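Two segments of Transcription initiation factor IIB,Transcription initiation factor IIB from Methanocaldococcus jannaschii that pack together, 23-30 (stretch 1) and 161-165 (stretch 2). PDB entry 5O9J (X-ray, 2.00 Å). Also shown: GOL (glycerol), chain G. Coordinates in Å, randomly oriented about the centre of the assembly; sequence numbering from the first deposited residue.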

ATOM      1  N   LYS A  23      -2.980   9.706   8.127  1.00 32.07           N
ATOM      2  CA  LYS A  23      -2.489   8.350   8.334  1.00 33.83           C
ATOM      3  C   LYS A  23      -3.616   7.346   8.099  1.00 34.35           C
ATOM      4  O   LYS A  23      -4.690   7.469   8.682  1.00 33.26           O
ATOM      5  CB  LYS A  23      -1.916   8.191   9.743  1.00 39.54           C
ATOM      6  CG  LYS A  23      -0.872   9.240  10.094  1.00 39.55           C
ATOM      7  CD  LYS A  23      -0.195   8.949  11.425  1.00 42.21           C
ATOM      8  CE  LYS A  23       0.811  10.039  11.754  1.00 51.46           C
ATOM      9  NZ  LYS A  23       1.574   9.771  13.002  1.00 53.36           N
ATOM     10  N   ILE A  24      -3.365   6.360   7.243  1.00 30.45           N
ATOM     11  CA  ILE A  24      -4.382   5.388   6.881  1.00 33.25           C
ATOM     12  C   ILE A  24      -4.947   4.672   8.121  1.00 32.22           C
ATOM     13  O   ILE A  24      -6.147   4.471   8.220  1.00 29.19           O
ATOM     14  CB  ILE A  24      -3.833   4.355   5.871  1.00 31.32           C
ATOM     15  CG1 ILE A  24      -4.914   3.363   5.462  1.00 26.53           C
ATOM     16  CG2 ILE A  24      -2.614   3.614   6.424  1.00 34.39           C
ATOM     17  CD1 ILE A  24      -4.426   2.351   4.443  1.00 29.34           C
ATOM     18  N   GLY A  25      -4.085   4.329   9.071  1.00 34.22           N
ATOM     19  CA  GLY A  25      -4.520   3.648  10.285  1.00 35.61           C
ATOM     20  C   GLY A  25      -5.429   4.504  11.149  1.00 36.31           C
ATOM     21  O   GLY A  25      -6.395   4.009  11.737  1.00 35.36           O
ATOM     22  N   GLU A  26      -5.110   5.790  11.231  1.00 31.28           N
ATOM     23  CA  GLU A  26      -5.904   6.742  11.999  1.00 35.57           C
ATOM     24  C   GLU A  26      -7.331   6.859  11.462  1.00 39.42           C
ATOM     25  O   GLU A  26      -8.299   6.772  12.218  1.00 37.74           O
ATOM     26  CB  GLU A  26      -5.222   8.109  11.987  1.00 40.05           C
ATOM     27  CG  GLU A  26      -5.859   9.162  12.883  1.00 42.35           C
ATOM     28  CD  GLU A  26      -4.882  10.281  13.219  1.00 53.74           C
ATOM     29  OE1 GLU A  26      -5.299  11.282  13.841  1.00 56.74           O
ATOM     30  OE2 GLU A  26      -3.688  10.152  12.864  1.00 49.41           O
ATOM     31  N   LEU A  27      -7.454   7.059  10.153  1.00 31.56           N
ATOM     32  CA  LEU A  27      -8.760   7.081   9.497  1.00 29.42           C
ATOM     33  C   LEU A  27      -9.572   5.812   9.769  1.00 35.21           C
ATOM     34  O   LEU A  27     -10.735   5.874  10.167  1.00 35.79           O
ATOM     35  CB  LEU A  27      -8.593   7.240   7.996  1.00 31.17           C
ATOM     36  CG  LEU A  27      -9.872   7.098   7.168  1.00 29.26           C
ATOM     37  CD1 LEU A  27     -10.787   8.307   7.336  1.00 31.72           C
ATOM     38  CD2 LEU A  27      -9.531   6.862   5.707  1.00 32.87           C
ATOM     39  N   ILE A  28      -8.956   4.664   9.520  1.00 31.04           N
ATOM     40  CA  ILE A  28      -9.662   3.391   9.580  1.00 36.39           C
ATOM     41  C   ILE A  28     -10.064   3.033  11.012  1.00 35.44           C
ATOM     42  O   ILE A  28     -11.148   2.482  11.244  1.00 34.14           O
ATOM     43  CB  ILE A  28      -8.803   2.266   8.955  1.00 37.76           C
ATOM     44  CG1 ILE A  28      -8.773   2.434   7.428  1.00 33.26           C
ATOM     45  CG2 ILE A  28      -9.337   0.891   9.329  1.00 34.12           C
ATOM     46  CD1 ILE A  28      -7.932   1.397   6.700  1.00 30.68           C
ATOM     47  N   ASP A  29      -9.199   3.349  11.970  1.00 32.20           N
ATOM     48  CA  ASP A  29      -9.549   3.176  13.374  1.00 39.77           C
ATOM     49  C   ASP A  29     -10.783   3.998  13.720  1.00 42.19           C
ATOM     50  O   ASP A  29     -11.700   3.499  14.366  1.00 40.81           O
ATOM     51  CB  ASP A  29      -8.390   3.571  14.288  1.00 36.45           C
ATOM     52  CG  ASP A  29      -7.373   2.461  14.451  1.00 36.84           C
ATOM     53  OD1 ASP A  29      -7.660   1.312  14.049  1.00 34.47           O
ATOM     54  OD2 ASP A  29      -6.284   2.729  14.994  1.00 40.04           O
ATOM     55  N   LYS A  30     -10.809   5.250  13.274  1.00 34.19           N
ATOM     56  CA  LYS A  30     -11.920   6.148  13.580  1.00 36.51           C
ATOM     57  C   LYS A  30     -13.224   5.657  12.955  1.00 39.43           C
ATOM     58  O   LYS A  30     -14.281   5.715  13.581  1.00 41.12           O
ATOM     59  CB  LYS A  30     -11.608   7.569  13.098  1.00 39.90           C
ATOM     60  CG  LYS A  30     -12.798   8.511  13.117  1.00 43.22           C
ATOM     61  CD  LYS A  30     -12.753   9.491  11.953  1.00 57.75           C
ATOM     62  CE  LYS A  30     -13.903  10.482  12.031  1.00 58.26           C
ATOM     63  NZ  LYS A  30     -14.301  10.948  10.679  1.00 63.91           N
ATOM     64  N   ALA A 161      -2.343  -3.993  10.661  1.00 34.86           N
ATOM     65  CA  ALA A 161      -2.150  -3.581   9.273  1.00 40.61           C
ATOM     66  C   ALA A 161      -3.521  -3.287   8.687  1.00 40.69           C
ATOM     67  O   ALA A 161      -4.522  -3.822   9.167  1.00 35.58           O
ATOM     68  CB  ALA A 161      -1.444  -4.649   8.485  1.00 40.82           C
ATOM     69  N   TYR A 162      -3.578  -2.450   7.657  1.00 37.70           N
ATOM     70  CA  TYR A 162      -4.853  -1.884   7.233  1.00 35.36           C
ATOM     71  C   TYR A 162      -5.172  -2.062   5.747  1.00 39.11           C
ATOM     72  O   TYR A 162      -4.275  -2.164   4.904  1.00 43.19           O
ATOM     73  CB  TYR A 162      -4.891  -0.400   7.608  1.00 36.99           C
ATOM     74  CG  TYR A 162      -4.702  -0.175   9.092  1.00 34.96           C
ATOM     75  CD1 TYR A 162      -3.432  -0.105   9.644  1.00 38.34           C
ATOM     76  CD2 TYR A 162      -5.794  -0.060   9.946  1.00 34.47           C
ATOM     77  CE1 TYR A 162      -3.247   0.078  11.006  1.00 38.04           C
ATOM     78  CE2 TYR A 162      -5.619   0.132  11.310  1.00 35.35           C
ATOM     79  CZ  TYR A 162      -4.341   0.199  11.830  1.00 37.53           C
ATOM     80  OH  TYR A 162      -4.132   0.384  13.176  1.00 40.09           O
ATOM     81  N   ASP A 163      -6.467  -2.084   5.447  1.00 36.19           N
ATOM     82  CA  ASP A 163      -6.976  -2.355   4.104  1.00 38.13           C
ATOM     83  C   ASP A 163      -8.071  -1.376   3.685  1.00 41.49           C
ATOM     84  O   ASP A 163      -8.970  -1.048   4.464  1.00 39.64           O
ATOM     85  CB  ASP A 163      -7.532  -3.778   4.027  1.00 41.17           C
ATOM     86  CG  ASP A 163      -6.523  -4.787   3.508  1.00 51.42           C
ATOM     87  OD1 ASP A 163      -6.341  -4.858   2.274  1.00 54.88           O
ATOM     88  OD2 ASP A 163      -5.904  -5.499   4.335  1.00 55.32           O
ATOM     89  N   LEU A 164      -8.001  -0.918   2.441  1.00 36.15           N
ATOM     90  CA  LEU A 164      -9.127  -0.232   1.827  1.00 32.69           C
ATOM     91  C   LEU A 164      -9.646  -1.141   0.730  1.00 35.28           C
ATOM     92  O   LEU A 164      -8.871  -1.878   0.118  1.00 41.28           O
ATOM     93  CB  LEU A 164      -8.719   1.132   1.258  1.00 31.92           C
ATOM     94  CG  LEU A 164      -8.093   2.166   2.200  1.00 32.17           C
ATOM     95  CD1 LEU A 164      -7.610   3.389   1.430  1.00 34.52           C
ATOM     96  CD2 LEU A 164      -9.077   2.589   3.276  1.00 37.09           C
ATOM     97  N   THR A 165     -10.951  -1.115   0.489  1.00 35.27           N
ATOM     98  CA  THR A 165     -11.495  -1.784  -0.679  1.00 32.85           C
ATOM     99  C   THR A 165     -11.946  -0.721  -1.660  1.00 39.66           C
ATOM    100  O   THR A 165     -12.865   0.055  -1.385  1.00 38.50           O
ATOM    101  CB  THR A 165     -12.672  -2.724  -0.340  1.00 41.62           C
ATOM    102  OG1 THR A 165     -12.219  -3.759   0.538  1.00 42.62           O
ATOM    103  CG2 THR A 165     -13.225  -3.365  -1.609  1.00 38.47           C
TER
HETATM  104  C1  GOL G 205      -5.746  -0.821  15.701  1.00 48.11           C
HETATM  105  O1  GOL G 205      -6.141  -0.184  14.504  1.00 52.42           O
HETATM  106  C2  GOL G 205      -5.187   0.203  16.679  1.00 51.14           C
HETATM  107  O2  GOL G 205      -6.234   0.656  17.510  1.00 54.33           O
HETATM  108  C3  GOL G 205      -4.127  -0.474  17.542  1.00 56.27           C
HETATM  109  O3  GOL G 205      -4.018   0.209  18.772  1.00 57.63           O

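Where a helix runs across a strand, the contact can rest on one large aromatic side chain, and a glycine can give it room. The pairing of helix 24-30 with strand 161-165 in transcription initiation factor IIB is a compact example. The two axes cross at 74° and come within 8.7 Å, and no hydrogen bond links the stretches. Within the helix the amides of L27 to K30 bond to carbonyls four residues earlier, as in D29 N to G25 O at 2.9 Å, so the direct contact between the stretches is made by packing, chiefly of side chains.

Y162 covers the most surface. Its CA-to-CB bond points toward the helix, and G25 lies over one face of its ring, with G25 CA 3.6 Å from the ring centroid and only 5° off the ring normal. This is a CH-pi contact: the slightly positive hydrogens of an alpha carbon meet the electron-rich face. The absence of a side chain matters here, for a CB at this position would lie 3.1 Å from Y162 CE1, a tight fit.

I28, one turn further on, also points toward the strand. With chi1 m and chi2 t, it brings CD1 to 3.6 Å from Y162 CB and 3.8 Å from L164 CD2, bridging two residues that alternate along the strand with D163, whose CA-to-CB bond points away. L164 starts sideways, but its end comes nearer; I24 does likewise, its CD1 reaching 4.3 Å from L164 CG. These aliphatic contacts exclude water and depend on fit rather than direction.

The polar margin is less certain. D29 OD1 approaches the ring edge, 3.6 Å from Y162 CE2. A glycerol, probably from the crystallisation liquor, gives a very short hydrogen bond between its O1 and Y162 OH (2.5 Å), but O1 is crowded in the model, so its position is less secure.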